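Local coordinates for beta-glucoside phosphorylase BglX (Unidentified, PDB 5VQE), which probably cleaves beta-glucosides with phosphate, as a beta-glucoside phosphorylase of glycoside hydrolase family 3, at residues Cys48-Val53 with Thr76-Lys81; Arg432-Leu437 with Met539-Leu544; Ser210-Ser215 with Ile243-Val248. All coordinates share one frame; numbering follows the deposited sequence.

Contact 1. Residues Cys48-Val53 with Thr76-Lys81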
loop_
_atom_site.group_PDB
_atom_site.type_symbol
_atom_site.label_atom_id
_atom_site.label_comp_id
_atom_site.label_asym_id
_atom_site.label_seq_id
_atom_site.Cartn_x
_atom_site.Cartn_y
_atom_site.Cartn_z
ATOM N N CYS A 48 -21.543 -14.211 -3.961
ATOM C CA CYS A 48 -21.421 -12.939 -3.263
ATOM C C CYS A 48 -22.099 -11.849 -4.082
ATOM O O CYS A 48 -21.783 -11.660 -5.260
ATOM C CB CYS A 48 -19.950 -12.589 -3.022
ATOM S SG CYS A 48 -19.683 -11.049 -2.119
ATOM N N ASP A 49 -23.029 -11.137 -3.451
ATOM C CA ASP A 49 -23.789 -10.081 -4.106
ATOM C C ASP A 49 -23.317 -8.735 -3.571
ATOM O O ASP A 49 -23.312 -8.549 -2.345
ATOM C CB ASP A 49 -25.284 -10.283 -3.846
ATOM C CG ASP A 49 -26.156 -9.243 -4.529
ATOM O OD1 ASP A 49 -25.619 -8.375 -5.251
ATOM O OD2 ASP A 49 -27.391 -9.297 -4.343
ATOM N N PRO A 50 -22.899 -7.780 -4.415
ATOM C CA PRO A 50 -22.422 -6.496 -3.865
ATOM C C PRO A 50 -23.468 -5.765 -3.045
ATOM O O PRO A 50 -23.125 -5.123 -2.045
ATOM C CB PRO A 50 -22.021 -5.696 -5.116
ATOM C CG PRO A 50 -22.716 -6.373 -6.258
ATOM C CD PRO A 50 -22.788 -7.820 -5.884
ATOM N N LEU A 51 -24.740 -5.846 -3.432
ATOM C CA LEU A 51 -25.799 -5.182 -2.680
ATOM C C LEU A 51 -26.002 -5.780 -1.295
ATOM O O LEU A 51 -26.830 -5.259 -0.539
ATOM C CB LEU A 51 -27.115 -5.234 -3.464
ATOM C CG LEU A 51 -27.403 -4.158 -4.521
ATOM C CD1 LEU A 51 -26.153 -3.464 -5.038
ATOM C CD2 LEU A 51 -28.189 -4.767 -5.680
ATOM N N ASP A 52 -25.286 -6.852 -0.943
ATOM C CA ASP A 52 -25.306 -7.335 0.431
ATOM C C ASP A 52 -24.731 -6.319 1.405
ATOM O O ASP A 52 -24.987 -6.422 2.609
ATOM C CB ASP A 52 -24.530 -8.646 0.556
ATOM C CG ASP A 52 -25.334 -9.846 0.106
ATOM O OD1 ASP A 52 -26.422 -9.652 -0.478
ATOM O OD2 ASP A 52 -24.880 -10.985 0.346
ATOM N N VAL A 53 -23.956 -5.343 0.926
ATOM C CA VAL A 53 -23.450 -4.309 1.822
ATOM C C VAL A 53 -24.557 -3.422 2.363
ATOM O O VAL A 53 -24.306 -2.617 3.264
ATOM C CB VAL A 53 -22.389 -3.419 1.138
ATOM C CG1 VAL A 53 -21.269 -4.270 0.551
ATOM C CG2 VAL A 53 -23.008 -2.519 0.073
ATOM N N THR A 76 -20.067 -0.209 -9.611
ATOM C CA THR A 76 -20.277 1.194 -9.268
ATOM C C THR A 76 -21.665 1.658 -9.687
ATOM O O THR A 76 -22.355 2.349 -8.927
ATOM C CB THR A 76 -19.208 2.067 -9.924
ATOM O OG1 THR A 76 -17.930 1.759 -9.361
ATOM C CG2 THR A 76 -19.511 3.557 -9.709
ATOM N N GLN A 77 -22.085 1.305 -10.903
ATOM C CA GLN A 77 -23.405 1.705 -11.375
ATOM C C GLN A 77 -24.493 1.127 -10.485
ATOM O O GLN A 77 -25.398 1.841 -10.034
ATOM C CB GLN A 77 -23.596 1.250 -12.824
ATOM C CG GLN A 77 -22.783 2.049 -13.828
ATOM C CD GLN A 77 -22.845 1.455 -15.224
ATOM O OE1 GLN A 77 -22.390 0.334 -15.454
ATOM N NE2 GLN A 77 -23.417 2.202 -16.162
ATOM N N ARG A 78 -24.414 -0.171 -10.215
ATOM C CA ARG A 78 -25.428 -0.820 -9.398
ATOM C C ARG A 78 -25.458 -0.235 -7.992
ATOM O O ARG A 78 -26.527 0.090 -7.461
ATOM C CB ARG A 78 -25.156 -2.313 -9.353
ATOM C CG ARG A 78 -25.265 -2.984 -10.715
ATOM C CD ARG A 78 -24.777 -4.404 -10.629
ATOM N NE ARG A 78 -25.468 -5.146 -9.584
ATOM C CZ ARG A 78 -25.199 -6.406 -9.263
ATOM N NH1 ARG A 78 -24.244 -7.073 -9.905
ATOM N NH2 ARG A 78 -25.887 -6.997 -8.298
ATOM N N LEU A 79 -24.286 -0.083 -7.378
ATOM C CA LEU A 79 -24.233 0.409 -6.006
ATOM C C LEU A 79 -24.752 1.833 -5.911
ATOM O O LEU A 79 -25.597 2.142 -5.062
ATOM C CB LEU A 79 -22.804 0.325 -5.479
ATOM C CG LEU A 79 -22.331 -1.080 -5.142
ATOM C CD1 LEU A 79 -20.823 -1.072 -4.946
ATOM C CD2 LEU A 79 -23.041 -1.603 -3.907
ATOM N N GLN A 80 -24.257 2.722 -6.771
ATOM C CA GLN A 80 -24.614 4.127 -6.644
ATOM C C GLN A 80 -26.096 4.355 -6.906
ATOM O O GLN A 80 -26.747 5.118 -6.185
ATOM C CB GLN A 80 -23.770 4.974 -7.591
ATOM C CG GLN A 80 -22.279 5.021 -7.241
ATOM C CD GLN A 80 -21.973 5.874 -6.017
ATOM O OE1 GLN A 80 -22.807 6.043 -5.133
ATOM N NE2 GLN A 80 -20.759 6.406 -5.962
ATOM N N LYS A 81 -26.651 3.722 -7.942
ATOM C CA LYS A 81 -28.065 3.928 -8.233
ATOM C C LYS A 81 -28.965 3.340 -7.149
ATOM O O LYS A 81 -30.095 3.806 -6.980
ATOM C CB LYS A 81 -28.408 3.341 -9.603
ATOM C CG LYS A 81 -27.955 4.213 -10.769
#

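Contact 2. Residues Arg432-Leu437 with Met539-Leu544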
loop_
_atom_site.group_PDB
_atom_site.type_symbol
_atom_site.label_atom_id
_atom_site.label_comp_id
_atom_site.label_asym_id
_atom_site.label_seq_id
_atom_site.Cartn_x
_atom_site.Cartn_y
_atom_site.Cartn_z
ATOM N N ARG A 432 9.564 -17.091 -15.279
ATOM C CA ARG A 432 9.532 -17.788 -16.563
ATOM C C ARG A 432 9.913 -16.843 -17.695
ATOM O O ARG A 432 10.724 -17.184 -18.565
ATOM C CB ARG A 432 8.145 -18.378 -16.820
ATOM C CG ARG A 432 7.775 -19.580 -15.962
ATOM C CD ARG A 432 6.493 -20.232 -16.496
ATOM N NE ARG A 432 5.974 -21.281 -15.620
ATOM C CZ ARG A 432 6.406 -22.542 -15.599
ATOM N NH1 ARG A 432 7.388 -22.939 -16.403
ATOM N NH2 ARG A 432 5.854 -23.413 -14.763
ATOM N N LEU A 433 9.335 -15.640 -17.696
ATOM C CA LEU A 433 9.710 -14.646 -18.697
ATOM C C LEU A 433 11.205 -14.380 -18.652
ATOM O O LEU A 433 11.888 -14.420 -19.685
ATOM C CB LEU A 433 8.923 -13.351 -18.474
ATOM C CG LEU A 433 9.308 -12.202 -19.417
ATOM C CD1 LEU A 433 8.986 -12.561 -20.872
ATOM C CD2 LEU A 433 8.628 -10.902 -19.005
ATOM N N PHE A 434 11.731 -14.100 -17.456
ATOM C CA PHE A 434 13.159 -13.846 -17.296
ATOM C C PHE A 434 13.978 -15.009 -17.843
ATOM O O PHE A 434 14.961 -14.806 -18.567
ATOM C CB PHE A 434 13.470 -13.596 -15.812
ATOM C CG PHE A 434 14.911 -13.264 -15.530
ATOM C CD1 PHE A 434 15.426 -12.018 -15.842
ATOM C CD2 PHE A 434 15.741 -14.189 -14.915
ATOM C CE1 PHE A 434 16.738 -11.702 -15.568
ATOM C CE2 PHE A 434 17.053 -13.887 -14.648
ATOM C CZ PHE A 434 17.560 -12.635 -14.972
ATOM N N LYS A 435 13.577 -16.242 -17.521
ATOM C CA LYS A 435 14.277 -17.408 -18.053
ATOM C C LYS A 435 14.273 -17.387 -19.578
ATOM O O LYS A 435 15.319 -17.544 -20.217
ATOM C CB LYS A 435 13.634 -18.693 -17.528
ATOM C CG LYS A 435 14.345 -19.988 -17.950
ATOM C CD LYS A 435 13.767 -21.188 -17.218
ATOM C CE LYS A 435 14.545 -22.472 -17.490
ATOM N NZ LYS A 435 14.376 -22.955 -18.895
ATOM N N GLY A 436 13.100 -17.177 -20.175
ATOM C CA GLY A 436 13.014 -17.150 -21.630
ATOM C C GLY A 436 13.864 -16.063 -22.259
ATOM O O GLY A 436 14.471 -16.271 -23.313
ATOM N N LEU A 437 13.909 -14.882 -21.637
ATOM C CA LEU A 437 14.682 -13.788 -22.209
ATOM C C LEU A 437 16.179 -14.050 -22.124
ATOM O O LEU A 437 16.922 -13.629 -23.014
ATOM C CB LEU A 437 14.326 -12.464 -21.523
ATOM C CG LEU A 437 12.895 -11.961 -21.738
ATOM C CD1 LEU A 437 12.687 -10.641 -21.001
ATOM C CD2 LEU A 437 12.561 -11.796 -23.221
ATOM N N MET A 539 13.676 -4.787 -18.359
ATOM C CA MET A 539 14.750 -3.815 -18.169
ATOM C C MET A 539 15.932 -4.428 -17.425
ATOM O O MET A 539 17.081 -4.032 -17.654
ATOM C CB MET A 539 14.227 -2.579 -17.433
ATOM C CG MET A 539 13.344 -1.675 -18.276
ATOM S SD MET A 539 14.107 -1.230 -19.866
ATOM C CE MET A 539 15.651 -0.554 -19.326
ATOM N N MET A 540 15.680 -5.390 -16.541
ATOM C CA MET A 540 16.781 -6.117 -15.919
ATOM C C MET A 540 17.648 -6.786 -16.979
ATOM O O MET A 540 18.878 -6.708 -16.935
ATOM C CB MET A 540 16.226 -7.157 -14.947
ATOM C CG MET A 540 17.291 -7.970 -14.228
ATOM S SD MET A 540 18.287 -6.991 -13.096
ATOM C CE MET A 540 17.133 -6.804 -11.744
ATOM N N ILE A 541 17.012 -7.468 -17.933
ATOM C CA ILE A 541 17.742 -8.109 -19.022
ATOM C C ILE A 541 18.606 -7.091 -19.749
ATOM O O ILE A 541 19.797 -7.320 -19.981
ATOM C CB ILE A 541 16.759 -8.809 -19.979
ATOM C CG1 ILE A 541 16.248 -10.111 -19.359
ATOM C CG2 ILE A 541 17.396 -9.067 -21.353
ATOM C CD1 ILE A 541 17.304 -11.217 -19.224
ATOM N N GLU A 542 18.020 -5.947 -20.122
ATOM C CA GLU A 542 18.793 -4.944 -20.847
ATOM C C GLU A 542 20.025 -4.531 -20.058
ATOM O O GLU A 542 21.104 -4.343 -20.629
ATOM C CB GLU A 542 17.919 -3.730 -21.168
ATOM C CG GLU A 542 16.739 -4.046 -22.063
ATOM C CD GLU A 542 17.171 -4.651 -23.386
ATOM O OE1 GLU A 542 18.050 -4.055 -24.036
ATOM O OE2 GLU A 542 16.656 -5.727 -23.764
ATOM N N LYS A 543 19.894 -4.399 -18.739
ATOM C CA LYS A 543 21.002 -3.885 -17.949
ATOM C C LYS A 543 22.046 -4.962 -17.680
ATOM O O LYS A 543 23.249 -4.677 -17.668
ATOM C CB LYS A 543 20.460 -3.293 -16.651
ATOM C CG LYS A 543 19.667 -2.010 -16.881
ATOM C CD LYS A 543 18.780 -1.661 -15.692
ATOM C CE LYS A 543 17.781 -0.568 -16.043
ATOM N NZ LYS A 543 18.444 0.652 -16.584
ATOM N N LEU A 544 21.612 -6.202 -17.463
ATOM C CA LEU A 544 22.570 -7.287 -17.284
ATOM C C LEU A 544 23.412 -7.485 -18.537
ATOM O O LEU A 544 24.611 -7.764 -18.448
ATOM C CB LEU A 544 21.841 -8.577 -16.930
ATOM C CG LEU A 544 21.163 -8.594 -15.562
ATOM C CD1 LEU A 544 20.341 -9.863 -15.402
ATOM C CD2 LEU A 544 22.170 -8.463 -14.447
#

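Contact 3. Residues Ser210-Ser215 with Ile243-Val248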
loop_
_atom_site.group_PDB
_atom_site.type_symbol
_atom_site.label_atom_id
_atom_site.label_comp_id
_atom_site.label_asym_id
_atom_site.label_seq_id
_atom_site.Cartn_x
_atom_site.Cartn_y
_atom_site.Cartn_z
ATOM N N SER A 210 1.034 -3.018 16.884
ATOM C CA SER A 210 2.453 -2.710 16.834
ATOM C C SER A 210 2.702 -1.319 17.424
ATOM O O SER A 210 1.778 -0.533 17.650
ATOM C CB SER A 210 2.972 -2.829 15.401
ATOM O OG SER A 210 2.366 -1.891 14.537
ATOM N N VAL A 211 3.969 -1.026 17.709
ATOM C CA VAL A 211 4.322 0.091 18.582
ATOM C C VAL A 211 5.397 0.943 17.923
ATOM O O VAL A 211 6.491 0.449 17.614
ATOM C CB VAL A 211 4.793 -0.395 19.963
ATOM C CG1 VAL A 211 5.037 0.780 20.900
ATOM C CG2 VAL A 211 3.761 -1.326 20.563
ATOM N N ASN A 212 5.086 2.221 17.716
ATOM C CA ASN A 212 6.061 3.248 17.349
ATOM C C ASN A 212 6.617 3.803 18.659
ATOM O O ASN A 212 5.946 4.563 19.360
ATOM C CB ASN A 212 5.384 4.315 16.490
ATOM C CG ASN A 212 6.336 5.379 15.991
ATOM O OD1 ASN A 212 7.232 5.822 16.707
ATOM N ND2 ASN A 212 6.134 5.808 14.746
ATOM N N ASN A 213 7.834 3.389 19.022
ATOM C CA ASN A 213 8.376 3.655 20.350
ATOM C C ASN A 213 9.421 4.767 20.352
ATOM O O ASN A 213 10.192 4.894 21.315
ATOM C CB ASN A 213 8.954 2.371 20.948
ATOM C CG ASN A 213 10.200 1.895 20.236
ATOM O OD1 ASN A 213 10.324 2.017 19.018
ATOM N ND2 ASN A 213 11.138 1.346 20.998
ATOM N N LEU A 214 9.469 5.571 19.297
ATOM C CA LEU A 214 10.301 6.763 19.317
ATOM C C LEU A 214 9.900 7.649 20.494
ATOM O O LEU A 214 8.762 7.612 20.972
ATOM C CB LEU A 214 10.164 7.530 17.999
ATOM C CG LEU A 214 10.602 6.811 16.714
ATOM C CD1 LEU A 214 10.351 7.701 15.492
ATOM C CD2 LEU A 214 12.073 6.408 16.774
ATOM N N SER A 215 10.854 8.433 20.982
ATOM C CA SER A 215 10.516 9.489 21.917
ATOM C C SER A 215 9.549 10.456 21.248
ATOM O O SER A 215 9.431 10.507 20.020
ATOM C CB SER A 215 11.770 10.226 22.369
ATOM O OG SER A 215 12.283 11.025 21.323
ATOM N N ILE A 243 -1.695 1.165 15.460
ATOM C CA ILE A 243 -0.321 1.357 15.899
ATOM C C ILE A 243 -0.347 2.308 17.085
ATOM O O ILE A 243 -1.002 3.353 17.030
ATOM C CB ILE A 243 0.556 1.927 14.767
ATOM C CG1 ILE A 243 0.556 0.998 13.543
ATOM C CG2 ILE A 243 1.962 2.177 15.258
ATOM C CD1 ILE A 243 1.114 1.629 12.285
ATOM N N ARG A 244 0.370 1.958 18.144
ATOM C CA ARG A 244 0.494 2.832 19.306
ATOM C C ARG A 244 1.723 3.725 19.183
ATOM O O ARG A 244 2.716 3.364 18.542
ATOM C CB ARG A 244 0.590 2.011 20.593
ATOM C CG ARG A 244 -0.742 1.457 21.048
ATOM C CD ARG A 244 -0.584 0.436 22.154
ATOM N NE ARG A 244 -0.118 -0.843 21.643
ATOM C CZ ARG A 244 0.177 -1.889 22.408
ATOM N NH1 ARG A 244 0.055 -1.808 23.729
ATOM N NH2 ARG A 244 0.593 -3.020 21.855
ATOM N N GLN A 245 1.640 4.908 19.800
ATOM C CA GLN A 245 2.793 5.791 20.002
ATOM C C GLN A 245 2.734 6.206 21.465
ATOM O O GLN A 245 2.225 7.285 21.806
ATOM C CB GLN A 245 2.780 6.998 19.065
ATOM C CG GLN A 245 4.150 7.376 18.513
ATOM C CD GLN A 245 5.223 7.532 19.593
ATOM O OE1 GLN A 245 4.910 7.740 20.768
ATOM N NE2 GLN A 245 6.496 7.451 19.188
ATOM N N PRO A 246 3.198 5.344 22.366
ATOM C CA PRO A 246 3.002 5.624 23.800
ATOM C C PRO A 246 3.637 6.923 24.254
ATOM O O PRO A 246 3.071 7.619 25.108
ATOM C CB PRO A 246 3.632 4.402 24.484
ATOM C CG PRO A 246 4.451 3.725 23.445
ATOM C CD PRO A 246 3.812 4.029 22.137
ATOM N N ASN A 247 4.792 7.287 23.696
ATOM C CA ASN A 247 5.507 8.462 24.191
ATOM C C ASN A 247 4.828 9.748 23.750
ATOM O O ASN A 247 4.787 10.727 24.506
ATOM C CB ASN A 247 6.962 8.414 23.725
ATOM C CG ASN A 247 7.747 7.311 24.412
ATOM O OD1 ASN A 247 7.588 7.087 25.608
ATOM N ND2 ASN A 247 8.577 6.603 23.658
ATOM N N VAL A 248 4.286 9.768 22.533
ATOM C CA VAL A 248 3.481 10.909 22.108
ATOM C C VAL A 248 2.194 10.964 22.914
ATOM O O VAL A 248 1.735 12.043 23.309
ATOM C CB VAL A 248 3.202 10.829 20.596
ATOM C CG1 VAL A 248 2.192 11.890 20.162
ATOM C CG2 VAL A 248 4.505 10.989 19.816
#

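Contact 1. Residues Cys48-Val53 with Thr76-Lys81
Leu51 and Leu79 bring the backbones nearest, their CA atoms 6.7 Å apart where the 3-10 turn begun by Pro50 runs beside helix 69-82. In the TIM-barrel fold of family 3, this helix belongs to the beta-alpha-beta crossover from strand 61-64 to strand 88-91, and Cys48-Val53 belongs to the connection leaving strand 38-42. Leu79 carries the apolar half. Its CD2 meets Leu51 CD1 at 3.8 Å, the two side chains lying alongside in opposing directions, and Val53 CG2 at 4.1 Å. Ile42 and Val62 of the barrel strands also touch Leu79, continuing this packing inward. Arg78 carries the charged half: Pro50 CG lies over one face of its guanidinium, toward the rim, while Leu51 CD2 comes near the plane at its edge. Asp49, with CG anti to the backbone N (chi1 -178°), reaches Arg78 through a long salt bridge, OD1 to NH2 at 3.4 Å, with carboxylate and guanidinium planes 38° apart. An alanine in place of Asp49 would probably leave Arg78 without this charged mate and the turn without the acceptor for Leu51 N. That second role is an Asx turn: Leu51 N donates to Asp49 OD1 at 3.2 Å, approaching from above the carboxylate plane, so one oxygen serves both the turn and the neighbouring helix.

Contact 2. Residues Arg432-Leu437 with Met539-Leu544
Ile541 packs against Leu437 and Phe434, joining helix 534-544 to helix 429-441. The short helical segments lie 10.5 Å apart at their axes and run in similar directions, with a signed crossing angle of -35°. From CB, which points toward the other helix, the Ile541 chain continues to CG1, set anti to the carbonyl carbon (chi1 -76°). There CG1 meets Leu437 CB at 3.7 Å and lies 4.0 Å from Leu437 CD1. One bond further, the terminal CD1 stays beside Leu437 CB and reaches the Phe434 ring, 3.7 Å from CE1 and 4.0 Å from the ring atom CD1. The branch thus fits between a leucine and an aromatic ring that are three residues apart on one helix.

Phe434 extends the contact along the second helix. Met540 CG approaches its CE1 at 4.0 Å, whereas Leu544 CD1 lies in the ring plane at the edge, 4.0 Å from CZ. Beneath the pair is the mixed sheet of the alpha/beta domain that follows the barrel: Phe434 and Met540 both touch Leu509 of strand 506-510, and Leu544 touches Leu507. Lys543, on the same helix, instead forms a salt bridge with Asp389. Between the two segments every close contact is hydrocarbon against hydrocarbon, which implies that shape and burial, not a directional polar bond, hold the two segments together here.

Contact 3. Residues Ser210-Ser215 with Ile243-Val248
Leu214 O is gripped by two side-chain amides of the facing segment, Gln245 NE2 and Asn247 ND2, both at 2.9 Å. The two donors come from opposite faces of the carbonyl plane, each well out of it, and Leu214 O lies close to the plane of either amide. This junction closes the parallel beta-alpha-beta unit made by strand 210-211, helix 216-232 and strand 237-244. Gln245 NE2 also donates to Asn212 OD1 at 3.1 Å, the donor standing above the Asn212 carbonyl plane, with the two amide planes 51° apart. The other end of the amide is held too: Gln245 is an N-cap whose OE1 accepts from Val248 N at 2.8 Å, so one side chain caps the start of helix 246-252 and ties it to the loop that follows strand 210-211. Behind this, the backbones pair in parallel, Arg244 N to Ser210 O at 2.9 Å and Asn212 N to Arg244 O at 2.8 Å. On the face shared by Val211 and Arg244, Val211 CG1 packs on Pro246 CD at 3.7 Å. Its other methyl, CG2, sits over one face of the Arg244 guanidinium, 3.8 Å from NH2, the nitrogen that also donates to Ser209 O. Further out, Ser215 OG caps helix 216-232 through Glu218 N, and Asn212 ND2 is held by Gly197 O.

In the fold
Along the chain the order is contact 1, contact 3, contact 2, each closing before the next opens. Contacts 1 and 3 both lie in the TIM-barrel domain, their centres 39 Å apart: the first joins helix 69-82 to the connection after strand 38-42, the second belongs to the strand 210-211 and 237-244 unit. Contact 2 belongs to the later alpha/beta domain, two helices beside its mixed sheet, about 42 Å from contact 1 and 43 Å from contact 3, centre to centre. No two contacts touch. The bound 2-deoxy-2-fluoroglucose lies about 8 Å from the Ile243 side chain and about 14 Å from that of Val53, so neither barrel contact touches the sugar; contact 3 is the closer.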